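Local coordinates for protein (beta-tubulin binding post-chaperonin cofactor) (Saccharomyces cerevisiae, PDB 1QSD) that binds beta-tubulin as a post-chaperonin cofactor and takes part in an early step of the tubulin folding pathway, at residues K11-K14 with R15-E19; R60-P63 with T64-K68; E87-S90 with D91-A95. All coordinates share one frame; numbering follows the deposited sequence.

Contact 1 (K11-K14 with R15-E19)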
# COMPACT_ATOMS: atom_id res chain seq x y z
N LYS A 11 -14.42 14.18 2.70
CA LYS A 11 -13.65 13.47 1.68
C LYS A 11 -12.32 12.93 2.19
O LYS A 11 -11.94 11.80 1.87
CB LYS A 11 -13.43 14.36 0.45
CG LYS A 11 -14.67 14.49 -0.40
CD LYS A 11 -14.51 15.51 -1.51
CE LYS A 11 -15.80 15.60 -2.33
NZ LYS A 11 -15.75 16.69 -3.36
N ALA A 12 -11.64 13.73 3.01
CA ALA A 12 -10.37 13.31 3.57
C ALA A 12 -10.58 11.97 4.28
O ALA A 12 -9.84 11.01 4.02
CB ALA A 12 -9.86 14.36 4.55
N LEU A 13 -11.64 11.88 5.09
CA LEU A 13 -11.95 10.67 5.85
C LEU A 13 -12.40 9.51 4.98
O LEU A 13 -11.94 8.37 5.17
CB LEU A 13 -13.00 10.95 6.92
CG LEU A 13 -13.42 9.73 7.78
CD1 LEU A 13 -12.20 9.10 8.54
CD2 LEU A 13 -14.49 10.16 8.79
N LYS A 14 -13.32 9.77 4.05
CA LYS A 14 -13.82 8.73 3.15
C LYS A 14 -12.69 8.12 2.31
O LYS A 14 -12.69 6.93 2.03
CB LYS A 14 -14.94 9.26 2.23
CG LYS A 14 -16.18 9.72 2.99
CD LYS A 14 -17.47 9.74 2.13
CE LYS A 14 -18.72 9.85 3.04
NZ LYS A 14 -20.07 9.67 2.40
N ARG A 15 -11.71 8.92 1.94
CA ARG A 15 -10.63 8.38 1.15
C ARG A 15 -9.68 7.54 1.98
O ARG A 15 -9.14 6.53 1.52
CB ARG A 15 -9.95 9.49 0.35
CG ARG A 15 -10.99 10.17 -0.60
CD ARG A 15 -11.96 9.12 -1.22
NE ARG A 15 -13.08 9.66 -2.01
CZ ARG A 15 -13.97 10.57 -1.59
NH1 ARG A 15 -13.89 11.10 -0.37
NH2 ARG A 15 -15.00 10.89 -2.36
N LEU A 16 -9.59 7.87 3.26
CA LEU A 16 -8.74 7.08 4.14
C LEU A 16 -9.38 5.70 4.37
O LEU A 16 -8.71 4.67 4.32
CB LEU A 16 -8.51 7.78 5.48
CG LEU A 16 -7.24 8.61 5.61
CD1 LEU A 16 -7.00 8.97 7.06
CD2 LEU A 16 -6.08 7.78 5.10
N THR A 17 -10.69 5.67 4.58
CA THR A 17 -11.35 4.39 4.81
C THR A 17 -11.37 3.54 3.55
O THR A 17 -11.35 2.32 3.64
CB THR A 17 -12.78 4.53 5.43
OG1 THR A 17 -13.69 5.06 4.46
CG2 THR A 17 -12.73 5.43 6.68
N LYS A 18 -11.39 4.16 2.38
CA LYS A 18 -11.35 3.40 1.13
C LYS A 18 -9.91 2.85 0.91
O LYS A 18 -9.74 1.77 0.35
CB LYS A 18 -11.78 4.27 -0.04
CG LYS A 18 -12.11 3.48 -1.29
CD LYS A 18 -12.28 4.38 -2.53
CE LYS A 18 -12.56 3.54 -3.77
NZ LYS A 18 -12.42 4.32 -5.01
N GLU A 19 -8.90 3.61 1.33
CA GLU A 19 -7.50 3.16 1.21
C GLU A 19 -7.26 1.91 2.08
O GLU A 19 -6.64 0.94 1.64
CB GLU A 19 -6.55 4.29 1.63
CG GLU A 19 -5.11 3.86 1.84
CD GLU A 19 -4.14 5.02 2.06
OE1 GLU A 19 -2.94 4.75 2.33
OE2 GLU A 19 -4.55 6.20 1.96

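Contact 2 (R60-P63 with T64-K68)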
# COMPACT_ATOMS: atom_id res chain seq x y z
N ARG A 60 2.86 -3.82 8.72
CA ARG A 60 3.32 -2.65 9.48
C ARG A 60 2.61 -1.34 9.05
O ARG A 60 2.46 -0.40 9.84
CB ARG A 60 4.86 -2.54 9.38
CG ARG A 60 5.40 -1.50 8.38
CD ARG A 60 6.81 -1.82 7.84
NE ARG A 60 7.74 -2.31 8.86
CZ ARG A 60 8.78 -3.09 8.60
NH1 ARG A 60 9.03 -3.46 7.35
NH2 ARG A 60 9.55 -3.54 9.58
N LEU A 61 2.10 -1.35 7.83
CA LEU A 61 1.40 -0.22 7.22
C LEU A 61 0.01 0.05 7.81
O LEU A 61 -0.48 1.18 7.76
CB LEU A 61 1.21 -0.52 5.74
CG LEU A 61 1.60 0.47 4.66
CD1 LEU A 61 1.36 -0.23 3.35
CD2 LEU A 61 0.78 1.75 4.76
N LEU A 62 -0.65 -1.00 8.28
CA LEU A 62 -1.99 -0.86 8.83
C LEU A 62 -2.14 -0.06 10.11
O LEU A 62 -3.02 0.80 10.19
CB LEU A 62 -2.66 -2.22 8.99
CG LEU A 62 -3.02 -2.84 7.64
CD1 LEU A 62 -3.87 -4.06 7.87
CD2 LEU A 62 -3.78 -1.83 6.79
N PRO A 63 -1.29 -0.31 11.12
CA PRO A 63 -1.41 0.45 12.37
C PRO A 63 -1.43 1.96 12.15
O PRO A 63 -2.37 2.63 12.57
CB PRO A 63 -0.19 0.00 13.16
CG PRO A 63 0.04 -1.37 12.69
CD PRO A 63 -0.15 -1.24 11.20
N THR A 64 -0.43 2.49 11.45
CA THR A 64 -0.34 3.93 11.23
C THR A 64 -1.53 4.45 10.47
O THR A 64 -1.94 5.60 10.66
CB THR A 64 0.97 4.32 10.51
OG1 THR A 64 1.22 3.39 9.45
CG2 THR A 64 2.15 4.31 11.51
N LEU A 65 -2.10 3.58 9.65
CA LEU A 65 -3.27 3.90 8.84
C LEU A 65 -4.51 4.02 9.72
O LEU A 65 -5.36 4.89 9.47
CB LEU A 65 -3.47 2.83 7.77
CG LEU A 65 -4.59 3.06 6.76
CD1 LEU A 65 -4.47 4.45 6.13
CD2 LEU A 65 -4.52 2.00 5.73
N TYR A 66 -4.61 3.18 10.75
CA TYR A 66 -5.74 3.25 11.68
C TYR A 66 -5.63 4.47 12.55
O TYR A 66 -6.65 5.07 12.88
CB TYR A 66 -5.84 2.02 12.55
CG TYR A 66 -6.23 0.79 11.78
CD1 TYR A 66 -7.43 0.74 11.06
CD2 TYR A 66 -5.41 -0.33 11.76
CE1 TYR A 66 -7.80 -0.40 10.33
CE2 TYR A 66 -5.76 -1.47 11.04
CZ TYR A 66 -6.95 -1.50 10.34
OH TYR A 66 -7.26 -2.68 9.68
N GLU A 67 -4.40 4.85 12.92
CA GLU A 67 -4.15 6.03 13.72
C GLU A 67 -4.71 7.26 12.97
O GLU A 67 -5.43 8.06 13.55
CB GLU A 67 -2.64 6.20 13.98
CG GLU A 67 -2.06 5.21 15.00
CD GLU A 67 -0.52 5.13 15.00
OE1 GLU A 67 0.04 4.00 14.93
OE2 GLU A 67 0.13 6.20 15.05
N LYS A 68 -4.42 7.36 11.68
CA LYS A 68 -4.88 8.49 10.86
C LYS A 68 -6.37 8.49 10.62
O LYS A 68 -6.96 9.55 10.49
CB LYS A 68 -4.10 8.59 9.55
CG LYS A 68 -2.70 9.08 9.79
CD LYS A 68 -1.96 9.31 8.53
CE LYS A 68 -0.53 9.71 8.83
NZ LYS A 68 0.25 9.81 7.56

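Contact 3 (E87-S90 with D91-A95)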
# COMPACT_ATOMS: atom_id res chain seq x y z
N GLU A 87 -25.26 23.23 4.98
CA GLU A 87 -25.09 21.96 4.27
C GLU A 87 -25.71 20.81 5.04
O GLU A 87 -25.82 20.85 6.27
CB GLU A 87 -23.62 21.64 3.99
CG GLU A 87 -22.92 22.57 3.02
CD GLU A 87 -21.58 21.99 2.54
OE1 GLU A 87 -20.52 22.45 2.99
OE2 GLU A 87 -21.60 21.05 1.72
N ASP A 88 -26.11 19.80 4.29
CA ASP A 88 -26.70 18.59 4.83
C ASP A 88 -25.50 17.82 5.39
O ASP A 88 -24.54 17.58 4.65
CB ASP A 88 -27.37 17.85 3.65
CG ASP A 88 -27.90 16.50 4.02
OD1 ASP A 88 -27.88 16.15 5.22
OD2 ASP A 88 -28.33 15.78 3.09
N VAL A 89 -25.50 17.50 6.68
CA VAL A 89 -24.38 16.76 7.27
C VAL A 89 -24.56 15.22 7.37
O VAL A 89 -23.79 14.54 8.06
CB VAL A 89 -24.00 17.31 8.66
CG1 VAL A 89 -23.72 18.80 8.56
CG2 VAL A 89 -25.12 17.06 9.65
N SER A 90 -25.52 14.67 6.63
CA SER A 90 -25.76 13.24 6.67
C SER A 90 -24.57 12.46 6.16
O SER A 90 -24.21 11.43 6.74
CB SER A 90 -27.01 12.89 5.88
OG SER A 90 -28.10 13.68 6.32
N ASP A 91 -23.95 12.94 5.08
CA ASP A 91 -22.77 12.26 4.55
C ASP A 91 -21.64 12.23 5.55
O ASP A 91 -20.90 11.25 5.62
CB ASP A 91 -22.28 12.92 3.27
CG ASP A 91 -23.00 12.40 2.07
OD1 ASP A 91 -23.11 13.15 1.08
OD2 ASP A 91 -23.45 11.23 2.11
N ALA A 92 -21.49 13.31 6.31
CA ALA A 92 -20.44 13.43 7.33
C ALA A 92 -20.66 12.41 8.45
O ALA A 92 -19.75 11.68 8.82
CB ALA A 92 -20.40 14.85 7.90
N ARG A 93 -21.89 12.37 8.97
CA ARG A 93 -22.27 11.41 10.02
C ARG A 93 -22.05 9.97 9.53
O ARG A 93 -21.56 9.13 10.27
CB ARG A 93 -23.74 11.59 10.39
CG ARG A 93 -24.00 12.55 11.56
CD ARG A 93 -25.45 12.44 12.07
NE ARG A 93 -26.32 13.45 11.46
CZ ARG A 93 -27.20 13.21 10.50
NH1 ARG A 93 -27.37 11.98 10.02
NH2 ARG A 93 -27.88 14.23 9.98
N SER A 94 -22.40 9.72 8.27
CA SER A 94 -22.26 8.42 7.66
C SER A 94 -20.78 8.06 7.55
O SER A 94 -20.39 6.92 7.80
CB SER A 94 -22.90 8.44 6.27
OG SER A 94 -23.09 7.14 5.76
N ALA A 95 -19.95 9.04 7.20
CA ALA A 95 -18.52 8.80 7.08
C ALA A 95 -17.97 8.43 8.44
O ALA A 95 -17.17 7.50 8.55
CB ALA A 95 -17.83 10.05 6.55
O HOH W 1 -22.03 15.90 5.04

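Contact 1 (K11-K14 with R15-E19)
Leu-13 and Thr-17, one helical turn apart, meet through methyl groups: Leu-13 CD1 lies 4.1 Å from Thr-17 CG2, the two side chains crossing at a slant. Thr-17 CG2 also rests 3.4 Å from Leu-13 O, the carbonyl that takes the Thr-17 backbone N at 3.0 Å. This is the packed side. Leu-13 and Leu-16 are buried, Leu-13 against Leu-76, Ala-95 and Ala-99, Leu-16 against Leu-65 and Phe-72, while Thr-17 touches Leu-102.

The solvent side is held by polar geometry instead. Lys-11 O accepts twice from Arg-15: the backbone N at 2.9 Å and the guanidinium NH1 at 3.1 Å. The second donor approaches within the carbonyl plane, on a lone pair, but its N-H points only moderately well at the oxygen (136°). The bend at chi2 (-39°) curls the Arg-15 chain back along the helix and puts NH1 beside Lys-11 O; CG then sits 3.1 Å from Lys-11 O, and NH1 comes 3.4 Å from Lys-14 CB. Lys-11 runs alongside Arg-15, its NZ 5.9 Å from Arg-15 NH2, a like-charge proximity that solvent probably screens.

Lys-14 marks the border, packing on Ala-95 of helix 90-104. Apolar branches facing neighbouring helices, with Lys-11, Arg-15 and Lys-18 on the exposed side, mark an amphipathic helix of an antiparallel helical bundle.

Contact 2 (R60-P63 with T64-K68)
Pro-63 and Thr-64 meet where the helix is kinked, the proline ring pressing its CB to 3.0 Å from Thr-64 N. Pro-63 has no N-H to give, and the N atoms of Leu-62 and Pro-63 lack a bond to the turn before. Pro-63 O is nevertheless engaged, accepting Glu-67 N at 3.0 Å with an N-H angle of 157°.

Leu-62 runs alongside Tyr-66, with Leu-62 CB 3.8 Å from Tyr-66 CE2. The ring meets the preceding turn obliquely, Tyr-66 CD2 lying 3.1 Å from Leu-62 O, and the same carbonyl receives the Tyr-66 backbone N at 2.9 Å. At its far end the phenol is fixed by a hydrogen bond to Glu-20 on helix 5-39. Leu-62 CD2 touches Leu-65 CD2 at 4.0 Å; Leu-62 packs on Leu-27 and Leu-65 on Leu-16 of that helix.

Thr-64 follows just after the kink. A chi1 of 43° swings its hydroxyl back over the preceding turn, where OG1 makes a weak bond to Leu-61 O at 3.3 Å. Leu-65 N reaches Leu-61 O only weakly, at 3.5 Å, consistent with a stretched turn. Leu-61 itself packs on Leu-61 of the second subunit. The arrangement is that of a proline kink within a long bundle helix.

Contact 3 (E87-S90 with D91-A95)
A bend at chi3 (-95°) turns the Arg-93 chain back along the helix, laying one face of its guanidinium over the Val-89 to Ser-90 backbone, with Arg-93 CZ 4.1 Å from Ser-90 CA. A second torsion, Ser-90 chi1 (-53°), swings OG beside the residue's own backbone N, where both donors can face Asp-88 OD1. Within the two segments the guanidinium packs by its face, without a hydrogen bond to Val-89 or Ser-90; Ser-90 OG lies 3.7 Å from Arg-93 NH2. Beneath it the backbone is well formed, Arg-93 N meeting Val-89 O at 3.0 Å with an almost straight N-H (172°).

Val-89 occupies the N-cap position, but the polar side chain comes from one residue earlier. Asp-88 OD1 accepts Ser-90 N at 3.1 Å from well above the carboxylate plane, an Asx turn, and Ser-90 OG at 2.7 Å on its syn lone pair. Two donors from a single residue therefore fix the carboxylate, whose charge may also suit the start of the helix. With an alanine at Ser-90 the hydroxyl is lost, and Asp-88 OD1 would probably keep just the off-plane amide of this pair and be freer to turn. A water closes the opening turn by donating to Asp-88 O at 3.0 Å and accepting from Ala-92 N at 2.9 Å.

Ser-94, a known phosphorylation site, is unmodified here. On the inner side, Val-89 and Ala-92 both touch Leu-80 of helix 45-81, while Leu-6 and Val-10 of helix 5-39 receive Val-89 and Ala-92 respectively.

The three contacts follow in series along the chain, one on each helix of the all-helical subunit: contact 1 on helix 5-39, contact 2 on helix 45-81, contact 3 at the start of helix 90-104. Contact 1 touches both others. Its centre lies 13 Å from that of contact 2, where Leu-16 meets the Lys-68 carbonyl, and 14 Å from that of contact 3, where Lys-14 lies against the Asp-91 carbonyl. Contacts 2 and 3 stay apart, with centres 24 Å and nearest atoms about 11 Å from each other, although helix 45-81 also meets contact 3 farther along. The subunit is thus three mutually packed helices, and contacts 1 and 2 also reach the second subunit of the dimer.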